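Local coordinates for 3' terminal uridylyl transferase (Trypanosoma brucei, PDB 5HZD), which adds uridines from UTP to the 3' ends of guide RNAs, ribosomal RNAs and some mRNAs during mitochondrial RNA editing in trypanosomes, at residues A[88-93]-A[278-283]; A[195-199]-A[245-250]; A[431-437]-A[456-462]; A[412-416]-A[426-432]. All blocks are in the same frame, centred on the assembly; numbering follows the deposited sequence.

Contact 1 (A[88-93]-A[278-283])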
loop_
_atom_site.group_PDB
_atom_site.type_symbol
_atom_site.label_atom_id
_atom_site.label_comp_id
_atom_site.label_asym_id
_atom_site.label_seq_id
_atom_site.Cartn_x
_atom_site.Cartn_y
_atom_site.Cartn_z
ATOM N N ARG A 88 -11.130 -0.005 13.753
ATOM C CA ARG A 88 -11.130 -0.633 15.067
ATOM C C ARG A 88 -9.799 -1.328 15.324
ATOM O O ARG A 88 -9.245 -1.250 16.441
ATOM C CB ARG A 88 -12.295 -1.596 15.188
ATOM C CG ARG A 88 -13.618 -0.845 15.145
ATOM C CD ARG A 88 -14.803 -1.649 15.631
ATOM N NE ARG A 88 -15.181 -2.660 14.662
ATOM C CZ ARG A 88 -15.990 -2.458 13.630
ATOM N NH1 ARG A 88 -16.554 -1.263 13.419
ATOM N NH2 ARG A 88 -16.253 -3.470 12.807
ATOM N N ALA A 89 -9.264 -2.024 14.312
ATOM C CA ALA A 89 -7.961 -2.652 14.484
ATOM C C ALA A 89 -6.870 -1.647 14.838
ATOM O O ALA A 89 -6.004 -1.919 15.674
ATOM C CB ALA A 89 -7.565 -3.456 13.215
ATOM N N ARG A 90 -6.918 -0.471 14.206
ATOM C CA ARG A 90 -5.947 0.588 14.467
ATOM C C ARG A 90 -6.036 1.025 15.927
ATOM O O ARG A 90 -5.015 1.175 16.584
ATOM C CB ARG A 90 -6.234 1.819 13.571
ATOM C CG ARG A 90 -5.108 2.873 13.592
ATOM C CD ARG A 90 -5.638 4.282 13.241
ATOM N NE ARG A 90 -6.650 4.614 14.226
ATOM C CZ ARG A 90 -6.361 5.073 15.430
ATOM N NH1 ARG A 90 -5.080 5.328 15.761
ATOM N NH2 ARG A 90 -7.345 5.262 16.300
ATOM N N ALA A 91 -7.260 1.248 16.427
ATOM C CA ALA A 91 -7.419 1.667 17.814
ATOM C C ALA A 91 -6.932 0.584 18.749
ATOM O O ALA A 91 -6.324 0.894 19.792
ATOM C CB ALA A 91 -8.873 2.028 18.105
ATOM N N GLN A 92 -7.181 -0.676 18.397
ATOM C CA GLN A 92 -6.679 -1.807 19.204
ATOM C C GLN A 92 -5.161 -1.804 19.273
ATOM O O GLN A 92 -4.566 -1.922 20.342
ATOM C CB GLN A 92 -7.217 -3.137 18.641
ATOM C CG GLN A 92 -8.716 -3.240 18.843
ATOM C CD GLN A 92 -9.414 -4.169 17.878
ATOM O OE1 GLN A 92 -8.778 -5.042 17.253
ATOM N NE2 GLN A 92 -10.725 -4.034 17.785
ATOM N N LEU A 93 -4.517 -1.651 18.120
ATOM C CA LEU A 93 -3.063 -1.610 18.091
ATOM C C LEU A 93 -2.539 -0.429 18.894
ATOM O O LEU A 93 -1.525 -0.553 19.588
ATOM C CB LEU A 93 -2.547 -1.562 16.644
ATOM C CG LEU A 93 -1.016 -1.588 16.561
ATOM C CD1 LEU A 93 -0.380 -2.863 17.147
ATOM C CD2 LEU A 93 -0.606 -1.454 15.062
ATOM N N PRO A 278 -10.966 -10.037 18.368
ATOM C CA PRO A 278 -10.955 -8.656 17.874
ATOM C C PRO A 278 -10.279 -8.488 16.491
ATOM O O PRO A 278 -9.401 -9.291 16.110
ATOM C CB PRO A 278 -10.140 -7.917 18.939
ATOM C CG PRO A 278 -10.445 -8.695 20.210
ATOM C CD PRO A 278 -10.486 -10.132 19.769
ATOM N N GLU A 279 -10.696 -7.456 15.764
ATOM C CA GLU A 279 -10.241 -7.184 14.380
ATOM C C GLU A 279 -8.731 -7.313 14.140
ATOM O O GLU A 279 -8.292 -7.875 13.121
ATOM C CB GLU A 279 -10.753 -5.805 13.927
ATOM C CG GLU A 279 -12.276 -5.729 13.654
ATOM C CD GLU A 279 -13.144 -5.505 14.895
ATOM O OE1 GLU A 279 -12.636 -5.461 16.052
ATOM O OE2 GLU A 279 -14.377 -5.372 14.745
ATOM N N LEU A 280 -7.923 -6.804 15.069
ATOM C CA LEU A 280 -6.479 -6.763 14.869
ATOM C C LEU A 280 -5.895 -8.170 14.683
ATOM O O LEU A 280 -4.883 -8.359 13.983
ATOM C CB LEU A 280 -5.823 -6.042 16.054
ATOM C CG LEU A 280 -4.323 -5.819 15.921
ATOM C CD1 LEU A 280 -4.007 -4.830 14.790
ATOM C CD2 LEU A 280 -3.687 -5.353 17.224
ATOM N N TYR A 281 -6.543 -9.163 15.276
ATOM C CA TYR A 281 -6.044 -10.545 15.185
ATOM C C TYR A 281 -6.336 -11.170 13.834
ATOM O O TYR A 281 -5.766 -12.203 13.478
ATOM C CB TYR A 281 -6.697 -11.431 16.262
ATOM C CG TYR A 281 -6.316 -11.103 17.668
ATOM C CD1 TYR A 281 -5.265 -11.773 18.302
ATOM C CD2 TYR A 281 -6.992 -10.124 18.382
ATOM C CE1 TYR A 281 -4.926 -11.475 19.612
ATOM C CE2 TYR A 281 -6.637 -9.811 19.699
ATOM C CZ TYR A 281 -5.609 -10.481 20.302
ATOM O OH TYR A 281 -5.317 -10.144 21.612
ATOM N N ASN A 282 -7.226 -10.561 13.069
ATOM C CA ASN A 282 -7.799 -11.199 11.903
ATOM C C ASN A 282 -7.315 -10.613 10.584
ATOM O O ASN A 282 -7.724 -11.067 9.514
ATOM C CB ASN A 282 -9.319 -11.058 11.958
ATOM C CG ASN A 282 -9.912 -11.679 13.200
ATOM O OD1 ASN A 282 -9.375 -12.646 13.740
ATOM N ND2 ASN A 282 -11.040 -11.137 13.660
ATOM N N ILE A 283 -6.466 -9.596 10.648
ATOM C CA ILE A 283 -6.027 -8.915 9.457
ATOM C C ILE A 283 -4.517 -9.012 9.249
ATOM O O ILE A 283 -3.742 -8.977 10.204
ATOM C CB ILE A 283 -6.465 -7.433 9.483
ATOM C CG1 ILE A 283 -5.826 -6.686 10.630
ATOM C CG2 ILE A 283 -7.992 -7.309 9.523
ATOM C CD1 ILE A 283 -6.045 -5.189 10.501
HETATM O O HOH W 1 -16.070 -6.449 12.861
#
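Ala89, on helix 80-100, brings its CA to 4.4 Å from the CA of Leu280, where the loop 278-283 makes its tightest backbone approach to the helix. Gln92 reaches across with both ends of its amide. Its OE1 accepts from Leu280 N at 2.9 Å, the N-H lying nearly on the line of the C=O bond, while its NE2 donates at 2.9 Å to Glu279 OE1, which lies in the plane of the amide. That double hold fixes the rotation of the amide. Glu279 OE1 is also bound by Thr247 of helix 247-254. The loop leads from strand 267-271 into strand 285-288 of the nucleotidyltransferase palm sheet, so the contact joins helix 80-100 to the loop entering that sheet. At the other carboxylate oxygen, Arg88 grips side-on: NE meets Glu279 OE2 at 2.8 Å from above the carboxylate plane, and NH2 adds a longer bond to the same oxygen. Water 1 bridges Arg88 NH2 and Glu279 OE2. Glu279 can serve both partners because its chain bends at chi2 (83°). Next to these polar groups, Ile283 CD1 sits 3.6 Å from Ala89 CB, and Leu280 CD2 lies 4.0 Å from Leu93 CB, beside Phe126 of strand 124-129.

Contact 2 (A[195-199]-A[245-250])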
loop_
_atom_site.group_PDB
_atom_site.type_symbol
_atom_site.label_atom_id
_atom_site.label_comp_id
_atom_site.label_asym_id
_atom_site.label_seq_id
_atom_site.Cartn_x
_atom_site.Cartn_y
_atom_site.Cartn_z
ATOM N N VAL A 195 -18.407 -13.290 22.126
ATOM C CA VAL A 195 -17.168 -14.043 22.341
ATOM C C VAL A 195 -15.934 -13.249 21.891
ATOM O O VAL A 195 -14.889 -13.257 22.548
ATOM C CB VAL A 195 -17.231 -15.379 21.569
ATOM C CG1 VAL A 195 -15.956 -16.137 21.710
ATOM C CG2 VAL A 195 -18.398 -16.218 22.075
ATOM N N ALA A 196 -16.062 -12.561 20.766
ATOM C CA ALA A 196 -14.956 -11.768 20.241
ATOM C C ALA A 196 -14.600 -10.571 21.127
ATOM O O ALA A 196 -13.466 -10.079 21.090
ATOM C CB ALA A 196 -15.273 -11.308 18.834
ATOM N N ARG A 197 -15.552 -10.090 21.922
ATOM C CA ARG A 197 -15.251 -8.993 22.836
ATOM C C ARG A 197 -15.127 -9.475 24.271
ATOM O O ARG A 197 -15.257 -8.686 25.207
ATOM C CB ARG A 197 -16.253 -7.837 22.716
ATOM C CG ARG A 197 -17.711 -8.232 22.816
ATOM C CD ARG A 197 -18.599 -7.090 22.311
ATOM N NE ARG A 197 -19.993 -7.511 22.208
ATOM C CZ ARG A 197 -20.853 -7.492 23.221
ATOM N NH1 ARG A 197 -20.467 -7.066 24.416
ATOM N NH2 ARG A 197 -22.103 -7.893 23.041
ATOM N N SER A 198 -14.822 -10.756 24.428
ATOM C CA SER A 198 -14.546 -11.322 25.751
ATOM C C SER A 198 -13.102 -11.781 25.888
ATOM O O SER A 198 -12.478 -12.220 24.916
ATOM C CB SER A 198 -15.454 -12.509 26.027
ATOM O OG SER A 198 -16.823 -12.107 25.927
ATOM N N ILE A 199 -12.586 -11.692 27.107
ATOM C CA ILE A 199 -11.210 -12.104 27.393
ATOM C C ILE A 199 -11.179 -12.947 28.660
ATOM O O ILE A 199 -12.147 -12.995 29.420
ATOM C CB ILE A 199 -10.279 -10.885 27.587
ATOM C CG1 ILE A 199 -10.785 -10.028 28.749
ATOM C CG2 ILE A 199 -10.182 -10.059 26.293
ATOM C CD1 ILE A 199 -9.963 -8.775 28.992
ATOM N N GLU A 245 -17.666 -3.960 26.191
ATOM C CA GLU A 245 -18.729 -3.397 25.340
ATOM C C GLU A 245 -18.405 -3.483 23.849
ATOM O O GLU A 245 -19.308 -3.401 22.997
ATOM C CB GLU A 245 -19.010 -1.946 25.735
ATOM C CG GLU A 245 -17.886 -0.981 25.415
ATOM C CD GLU A 245 -18.150 0.423 25.936
ATOM O OE1 GLU A 245 -17.181 1.209 26.053
ATOM O OE2 GLU A 245 -19.325 0.738 26.229
ATOM N N SER A 246 -17.124 -3.653 23.530
ATOM C CA SER A 246 -16.687 -3.684 22.138
ATOM C C SER A 246 -15.393 -4.477 22.046
ATOM O O SER A 246 -14.763 -4.762 23.056
ATOM C CB SER A 246 -16.449 -2.270 21.624
ATOM O OG SER A 246 -15.286 -1.709 22.202
ATOM N N THR A 247 -15.008 -4.839 20.828
ATOM C CA THR A 247 -13.721 -5.508 20.621
ATOM C C THR A 247 -12.555 -4.602 20.966
ATOM O O THR A 247 -11.507 -5.071 21.390
ATOM C CB THR A 247 -13.576 -5.988 19.159
ATOM O OG1 THR A 247 -13.929 -4.916 18.278
ATOM C CG2 THR A 247 -14.495 -7.175 18.892
ATOM N N THR A 248 -12.696 -3.297 20.763
ATOM C CA THR A 248 -11.617 -2.392 21.118
ATOM C C THR A 248 -11.482 -2.306 22.647
ATOM O O THR A 248 -10.362 -2.346 23.179
ATOM C CB THR A 248 -11.820 -1.002 20.496
ATOM O OG1 THR A 248 -11.916 -1.146 19.069
ATOM C CG2 THR A 248 -10.656 -0.106 20.801
ATOM N N ALA A 249 -12.609 -2.197 23.351
ATOM C CA ALA A 249 -12.538 -2.231 24.810
ATOM C C ALA A 249 -11.925 -3.539 25.300
ATOM O O ALA A 249 -11.244 -3.553 26.323
ATOM C CB ALA A 249 -13.926 -2.027 25.447
ATOM N N ALA A 250 -12.157 -4.635 24.583
ATOM C CA ALA A 250 -11.628 -5.925 25.002
ATOM C C ALA A 250 -10.101 -5.935 24.926
ATOM O O ALA A 250 -9.433 -6.467 25.810
ATOM C CB ALA A 250 -12.220 -7.058 24.183
#
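Arg197 sends NH1 to Gln229 OE1 and Leu244 O, two acceptors beyond the segments that hold its guanidinium beside the turn at Glu245. The rest of its side chain lies along the backbone entering helix 247-254: CB is 3.4 Å from Ser246 O, and CD is 3.8 Å from Glu245 O. With CG set between its own backbone N and carbonyl carbon (chi1 52°), the chain then runs extended as far as NE, passing the helix start on its way to those acceptors. Ser246 is the N-cap, its OG accepting a nearly straight bond from Ala249 N at 3.0 Å. One turn in, Ala250 CB packs 3.6 Å from Arg197 O, and Ile199 CG2 comes within 4.2 Å of Ala250 CB. Thr247 CG2 faces the backbone of Ala196, 3.8 Å from Ala196 O, while its OG1 is hydrogen-bonded to Glu279. The contact across the two segments is therefore mainly van der Waals. Strand 198-203 lies between strands 239-244 and 267-271 in a four-stranded antiparallel sheet, and helix 247-254 follows directly from strand 239-244, with Ala249 and Ala250 packed on Leu244 and Thr248 meeting helix 80-100.

Contact 3 (A[431-437]-A[456-462])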
loop_
_atom_site.group_PDB
_atom_site.type_symbol
_atom_site.label_atom_id
_atom_site.label_comp_id
_atom_site.label_asym_id
_atom_site.label_seq_id
_atom_site.Cartn_x
_atom_site.Cartn_y
_atom_site.Cartn_z
ATOM N N GLY A 431 20.188 15.366 -13.581
ATOM C CA GLY A 431 21.531 14.819 -13.686
ATOM C C GLY A 431 21.457 13.332 -14.022
ATOM O O GLY A 431 22.406 12.590 -13.753
ATOM N N TRP A 432 20.355 12.917 -14.627
ATOM C CA TRP A 432 20.132 11.511 -14.970
ATOM C C TRP A 432 20.383 11.250 -16.467
ATOM O O TRP A 432 19.987 10.213 -17.011
ATOM C CB TRP A 432 18.703 11.117 -14.609
ATOM C CG TRP A 432 18.432 11.072 -13.141
ATOM C CD1 TRP A 432 19.304 11.375 -12.121
ATOM C CD2 TRP A 432 17.204 10.699 -12.522
ATOM N NE1 TRP A 432 18.682 11.202 -10.907
ATOM C CE2 TRP A 432 17.390 10.802 -11.123
ATOM C CE3 TRP A 432 15.952 10.318 -13.014
ATOM C CZ2 TRP A 432 16.371 10.514 -10.210
ATOM C CZ3 TRP A 432 14.958 10.004 -12.133
ATOM C CH2 TRP A 432 15.163 10.106 -10.728
ATOM N N HIS A 433 21.056 12.187 -17.133
ATOM C CA HIS A 433 21.340 12.055 -18.563
ATOM C C HIS A 433 22.621 11.259 -18.838
ATOM O O HIS A 433 22.940 10.965 -19.996
ATOM C CB HIS A 433 21.456 13.431 -19.197
ATOM C CG HIS A 433 22.544 14.257 -18.605
ATOM N ND1 HIS A 433 22.572 14.596 -17.267
ATOM C CD2 HIS A 433 23.661 14.789 -19.155
ATOM C CE1 HIS A 433 23.659 15.305 -17.020
ATOM N NE2 HIS A 433 24.336 15.438 -18.148
ATOM N N VAL A 434 23.358 10.938 -17.778
ATOM C CA VAL A 434 24.585 10.140 -17.866
ATOM C C VAL A 434 24.544 9.074 -16.774
ATOM O O VAL A 434 24.178 9.381 -15.640
ATOM C CB VAL A 434 25.838 11.024 -17.638
ATOM C CG1 VAL A 434 27.119 10.188 -17.662
ATOM C CG2 VAL A 434 25.916 12.130 -18.678
ATOM N N GLU A 435 24.919 7.824 -17.089
ATOM C CA GLU A 435 25.034 6.814 -16.050
ATOM C C GLU A 435 26.506 6.647 -15.701
ATOM O O GLU A 435 27.379 6.851 -16.542
ATOM C CB GLU A 435 24.490 5.449 -16.508
ATOM C CG GLU A 435 23.004 5.367 -16.725
ATOM C CD GLU A 435 22.585 4.005 -17.308
ATOM O OE1 GLU A 435 23.453 3.094 -17.400
ATOM O OE2 GLU A 435 21.405 3.839 -17.693
ATOM N N ASP A 436 26.757 6.268 -14.452
ATOM C CA ASP A 436 28.088 5.890 -13.981
ATOM C C ASP A 436 28.234 4.380 -14.192
ATOM O O ASP A 436 27.730 3.588 -13.385
ATOM C CB ASP A 436 28.209 6.224 -12.493
ATOM C CG ASP A 436 29.642 6.210 -12.002
ATOM O OD1 ASP A 436 30.512 5.635 -12.696
ATOM O OD2 ASP A 436 29.899 6.773 -10.914
ATOM N N VAL A 437 28.891 3.986 -15.281
ATOM C CA VAL A 437 29.022 2.569 -15.650
ATOM C C VAL A 437 30.435 2.013 -15.436
ATOM O O VAL A 437 31.145 2.426 -14.518
ATOM C CB VAL A 437 28.616 2.315 -17.127
ATOM C CG1 VAL A 437 27.188 2.796 -17.388
ATOM C CG2 VAL A 437 29.583 2.987 -18.072
ATOM N N ARG A 456 27.661 -5.122 -14.866
ATOM C CA ARG A 456 27.709 -4.424 -13.589
ATOM C C ARG A 456 26.297 -4.270 -13.043
ATOM O O ARG A 456 25.347 -4.808 -13.613
ATOM C CB ARG A 456 28.361 -3.047 -13.763
ATOM C CG ARG A 456 29.412 -2.749 -12.716
ATOM C CD ARG A 456 30.087 -1.404 -12.933
ATOM N NE ARG A 456 29.271 -0.277 -12.484
ATOM C CZ ARG A 456 29.000 -0.004 -11.209
ATOM N NH1 ARG A 456 29.469 -0.781 -10.240
ATOM N NH2 ARG A 456 28.254 1.046 -10.895
ATOM N N HIS A 457 26.156 -3.543 -11.939
ATOM C CA HIS A 457 24.833 -3.123 -11.481
ATOM C C HIS A 457 24.795 -1.625 -11.255
ATOM O O HIS A 457 24.691 -1.166 -10.121
ATOM C CB HIS A 457 24.419 -3.852 -10.202
ATOM C CG HIS A 457 23.865 -5.220 -10.445
ATOM N ND1 HIS A 457 24.475 -6.366 -9.979
ATOM C CD2 HIS A 457 22.758 -5.625 -11.113
ATOM C CE1 HIS A 457 23.767 -7.419 -10.349
ATOM N NE2 HIS A 457 22.722 -6.997 -11.038
ATOM N N PRO A 458 24.893 -0.849 -12.341
ATOM C CA PRO A 458 24.888 0.601 -12.170
ATOM C C PRO A 458 23.494 1.096 -11.778
ATOM O O PRO A 458 22.488 0.378 -11.889
ATOM C CB PRO A 458 25.247 1.120 -13.571
ATOM C CG PRO A 458 25.777 -0.092 -14.349
ATOM C CD PRO A 458 25.017 -1.246 -13.755
ATOM N N THR A 459 23.430 2.330 -11.301
ATOM C CA THR A 459 22.139 2.987 -11.208
ATOM C C THR A 459 21.766 3.300 -12.644
ATOM O O THR A 459 22.510 3.974 -13.343
ATOM C CB THR A 459 22.296 4.290 -10.426
ATOM O OG1 THR A 459 22.661 3.972 -9.072
ATOM C CG2 THR A 459 21.002 5.058 -10.440
ATOM N N ARG A 460 20.614 2.797 -13.090
ATOM C CA ARG A 460 20.229 2.909 -14.499
ATOM C C ARG A 460 19.270 4.083 -14.652
ATOM O O ARG A 460 18.495 4.394 -13.729
ATOM C CB ARG A 460 19.496 1.650 -14.959
ATOM C CG ARG A 460 20.371 0.400 -14.972
ATOM C CD ARG A 460 21.494 0.554 -15.962
ATOM N NE ARG A 460 22.195 -0.709 -16.191
ATOM C CZ ARG A 460 23.248 -0.861 -16.966
ATOM N NH1 ARG A 460 23.773 0.174 -17.645
ATOM N NH2 ARG A 460 23.785 -2.056 -17.078
ATOM N N TYR A 461 19.370 4.746 -15.807
ATOM C CA TYR A 461 18.507 5.879 -16.137
ATOM C C TYR A 461 17.893 5.657 -17.509
ATOM O O TYR A 461 17.722 6.593 -18.296
ATOM C CB TYR A 461 19.312 7.188 -16.137
ATOM C CG TYR A 461 19.881 7.575 -14.783
ATOM C CD1 TYR A 461 19.069 7.649 -13.665
ATOM C CD2 TYR A 461 21.231 7.885 -14.636
ATOM C CE1 TYR A 461 19.575 8.010 -12.425
ATOM C CE2 TYR A 461 21.754 8.240 -13.392
ATOM C CZ TYR A 461 20.913 8.318 -12.299
ATOM O OH TYR A 461 21.421 8.670 -11.062
ATOM N N GLU A 462 17.568 4.400 -17.810
ATOM C CA GLU A 462 16.895 4.061 -19.049
ATOM C C GLU A 462 15.441 4.468 -18.998
ATOM O O GLU A 462 14.947 5.192 -19.886
ATOM C CB GLU A 462 16.974 2.551 -19.261
ATOM C CG GLU A 462 16.635 2.105 -20.653
ATOM C CD GLU A 462 17.642 2.522 -21.725
ATOM O OE1 GLU A 462 18.887 2.527 -21.502
ATOM O OE2 GLU A 462 17.161 2.843 -22.829
HETATM O O HOH W 2 20.171 8.602 -19.320
HETATM O O HOH W 3 21.087 1.983 -19.681
HETATM O O HOH W 4 24.498 5.728 -12.867
HETATM O O HOH W 5 26.026 3.675 -11.009
#
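In the Cid1-type poly(A) polymerase region, 431-437, which begins at the Schellman glycine Gly431 after helix 427-430, meets 456-462 near the zinc finger. Trp432 and Tyr461 form an offset stack: the five-membered ring and the tyrosine ring have centroids 4.1 Å apart and planes inclined by 12°. Tyr461 CE1 lies over one indole face, 3.3 Å from Trp432 CG, and Trp432 CB makes a CH-pi contact over the same tyrosine ring. The indole NE1 is held by Asn472, in the proposed nucleotide recognition motif. Glu435 extends beyond CG and splits its carboxylate between two protein donors. OE1 receives Arg460 NH1 at 2.9 Å through its syn lone pair, a salt bridge with the two planes 60° apart. Arg460 NH1 also bonds Ser7 of the zinc finger, and Pro458 CD lies over one guanidinium face, toward its rim. OE2 accepts an almost straight bond (178°) from Tyr461 N at 2.9 Å, the donor lying above the carboxylate plane. Waters 4 and 5 bridge the two backbones, joining Asp436 N to Thr459 O and Asp436 O to Thr459 N. Glu462 OE2 is hydrogen-bonded to His19 of the zinc finger, while water 3 donates to Glu462 OE1 and, at 2.7 Å, to Glu435 OE2.

Contact 4 (A[412-416]-A[426-432])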
loop_
_atom_site.group_PDB
_atom_site.type_symbol
_atom_site.label_atom_id
_atom_site.label_comp_id
_atom_site.label_asym_id
_atom_site.label_seq_id
_atom_site.Cartn_x
_atom_site.Cartn_y
_atom_site.Cartn_z
ATOM N N TRP A 412 10.791 8.429 -23.446
ATOM C CA TRP A 412 11.536 7.648 -22.445
ATOM C C TRP A 412 13.031 7.894 -22.531
ATOM O O TRP A 412 13.760 7.700 -21.548
ATOM C CB TRP A 412 11.293 6.162 -22.612
ATOM C CG TRP A 412 9.922 5.646 -22.206
ATOM C CD1 TRP A 412 8.908 5.298 -23.059
ATOM C CD2 TRP A 412 9.455 5.343 -20.881
ATOM N NE1 TRP A 412 7.835 4.800 -22.351
ATOM C CE2 TRP A 412 8.138 4.817 -21.013
ATOM C CE3 TRP A 412 10.016 5.449 -19.600
ATOM C CZ2 TRP A 412 7.382 4.390 -19.918
ATOM C CZ3 TRP A 412 9.257 5.046 -18.505
ATOM C CH2 TRP A 412 7.943 4.520 -18.667
ATOM N N GLY A 413 13.501 8.319 -23.701
ATOM C CA GLY A 413 14.931 8.470 -23.915
ATOM C C GLY A 413 15.480 9.711 -23.250
ATOM O O GLY A 413 16.632 9.712 -22.788
ATOM N N HIS A 414 14.661 10.764 -23.179
ATOM C CA HIS A 414 15.154 12.058 -22.719
ATOM C C HIS A 414 14.443 12.664 -21.519
ATOM O O HIS A 414 14.986 13.587 -20.889
ATOM C CB HIS A 414 15.164 13.062 -23.867
ATOM C CG HIS A 414 16.082 12.655 -24.967
ATOM N ND1 HIS A 414 17.453 12.652 -24.814
ATOM C CD2 HIS A 414 15.834 12.173 -26.205
ATOM C CE1 HIS A 414 18.013 12.217 -25.931
ATOM N NE2 HIS A 414 17.053 11.922 -26.790
ATOM N N ASN A 415 13.247 12.167 -21.196
ATOM C CA ASN A 415 12.445 12.776 -20.145
ATOM C C ASN A 415 12.205 11.851 -18.961
ATOM O O ASN A 415 12.506 10.669 -19.013
ATOM C CB ASN A 415 11.101 13.236 -20.715
ATOM C CG ASN A 415 11.247 14.411 -21.684
ATOM O OD1 ASN A 415 12.260 15.150 -21.676
ATOM N ND2 ASN A 415 10.221 14.612 -22.510
ATOM N N VAL A 416 11.655 12.417 -17.901
ATOM C CA VAL A 416 11.462 11.692 -16.656
ATOM C C VAL A 416 10.007 11.823 -16.258
ATOM O O VAL A 416 9.443 12.916 -16.309
ATOM C CB VAL A 416 12.296 12.359 -15.543
ATOM C CG1 VAL A 416 12.036 11.670 -14.169
ATOM C CG2 VAL A 416 13.800 12.374 -15.910
ATOM N N THR A 426 13.337 16.925 -17.831
ATOM C CA THR A 426 14.273 16.176 -18.662
ATOM C C THR A 426 15.242 15.408 -17.765
ATOM O O THR A 426 15.415 15.750 -16.601
ATOM C CB THR A 426 15.061 17.091 -19.607
ATOM O OG1 THR A 426 15.928 17.938 -18.850
ATOM C CG2 THR A 426 14.096 17.943 -20.472
ATOM N N LYS A 427 15.845 14.346 -18.291
ATOM C CA LYS A 427 16.881 13.638 -17.540
ATOM C C LYS A 427 18.000 14.575 -17.119
ATOM O O LYS A 427 18.449 14.523 -15.959
ATOM C CB LYS A 427 17.429 12.463 -18.360
ATOM C CG LYS A 427 16.367 11.368 -18.556
ATOM C CD LYS A 427 16.951 10.174 -19.280
ATOM C CE LYS A 427 15.811 9.178 -19.657
ATOM N NZ LYS A 427 16.369 7.941 -20.309
ATOM N N ARG A 428 18.394 15.473 -18.026
ATOM C CA ARG A 428 19.471 16.418 -17.759
ATOM C C ARG A 428 19.129 17.307 -16.554
ATOM O O ARG A 428 20.005 17.608 -15.748
ATOM C CB ARG A 428 19.814 17.230 -19.013
ATOM C CG ARG A 428 20.940 18.228 -18.762
ATOM C CD ARG A 428 21.280 18.977 -20.035
ATOM N NE ARG A 428 21.862 18.094 -21.048
ATOM C CZ ARG A 428 23.170 17.900 -21.210
ATOM N NH1 ARG A 428 24.038 18.524 -20.423
ATOM N NH2 ARG A 428 23.607 17.077 -22.155
ATOM N N MET A 429 17.847 17.644 -16.367
ATOM C CA MET A 429 17.474 18.483 -15.214
ATOM C C MET A 429 17.843 17.812 -13.902
ATOM O O MET A 429 18.274 18.477 -12.964
ATOM C CB MET A 429 15.972 18.856 -15.240
ATOM C CG MET A 429 15.623 19.868 -16.337
ATOM S SD MET A 429 13.836 19.983 -16.477
ATOM C CE MET A 429 13.587 20.239 -14.725
ATOM N N LEU A 430 17.719 16.477 -13.826
ATOM C CA LEU A 430 18.011 15.758 -12.583
ATOM C C LEU A 430 19.435 15.210 -12.499
ATOM O O LEU A 430 19.811 14.623 -11.484
ATOM C CB LEU A 430 17.030 14.588 -12.424
ATOM C CG LEU A 430 15.539 14.948 -12.496
ATOM C CD1 LEU A 430 14.666 13.746 -12.082
ATOM C CD2 LEU A 430 15.205 16.124 -11.598
ATOM N N GLY A 431 20.188 15.366 -13.581
ATOM C CA GLY A 431 21.531 14.819 -13.686
ATOM C C GLY A 431 21.457 13.332 -14.022
ATOM O O GLY A 431 22.406 12.590 -13.753
ATOM N N TRP A 432 20.355 12.917 -14.627
ATOM C CA TRP A 432 20.132 11.511 -14.970
ATOM C C TRP A 432 20.383 11.250 -16.467
ATOM O O TRP A 432 19.987 10.213 -17.011
ATOM C CB TRP A 432 18.703 11.117 -14.609
ATOM C CG TRP A 432 18.432 11.072 -13.141
ATOM C CD1 TRP A 432 19.304 11.375 -12.121
ATOM C CD2 TRP A 432 17.204 10.699 -12.522
ATOM N NE1 TRP A 432 18.682 11.202 -10.907
ATOM C CE2 TRP A 432 17.390 10.802 -11.123
ATOM C CE3 TRP A 432 15.952 10.318 -13.014
ATOM C CZ2 TRP A 432 16.371 10.514 -10.210
ATOM C CZ3 TRP A 432 14.958 10.004 -12.133
ATOM C CH2 TRP A 432 15.163 10.106 -10.728
HETATM O O HOH W 6 17.662 14.954 -21.031
#
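Asn415 and Thr426 face each other as an antiparallel non-hydrogen-bonded pair with CA atoms 4.1 Å apart, and His414 O takes an almost straight bond from Lys427 N at 2.8 Å as the strand passes into helix 427-430. Lys427 and Val416 carry the side-chain contact. The lysine chain is extended beyond CG (chi2 -176°) and lies alongside the backbone of residues 412-414, so that NZ reaches Trp412 O at 2.9 Å, in the carbonyl plane, with a weak bond to Gly413 O. Tyr461 O and Glu462 O also take bonds from NZ, so the ammonium group gathers a cluster of carbonyl oxygens that probably favours its charged form. Both Val416 branches touch the other segment: CG2 is 3.8 Å from Lys427 CG, while CG1 meets Leu430 CD1 at 3.9 Å and Trp432 CZ3 at the same distance. Leu430 CD1 in turn lies over one face of the Trp432 indole. Water 6 links His414 O with Arg428 N. At the helix start, Thr426 OG1 accepts from Met429 N at 3.2 Å. Thr426 and Met429 form a capping box, with a weak return bond from Thr426 N to Met429 SD, and with the Gly431 Schellman motif at the other end they bound a one-turn helix following a two-stranded beta hairpin.

Of the contacting elements, helix 80-100 comes first, after the zinc finger, and contact 1 closes a loop of nearly two hundred residues by bringing it against 278-283, ahead of palm strand 285-288. Contact 2 lies wholly within that loop, joining the start of strand 198-203 to helix 247-254. The two meet where Thr247 bonds Glu279, tying the palm to the four-stranded antiparallel sheet. Later in the chain, contact 4 closes a short hairpin loop, and contact 3 then closes another, bridging the unmodelled residues 438-455. These two share Gly431 and Trp432, and Lys427 bonds residues of 456-462. Centres of contacts 1 and 3 are about 44 Å apart, on opposite sides of the chain's centre.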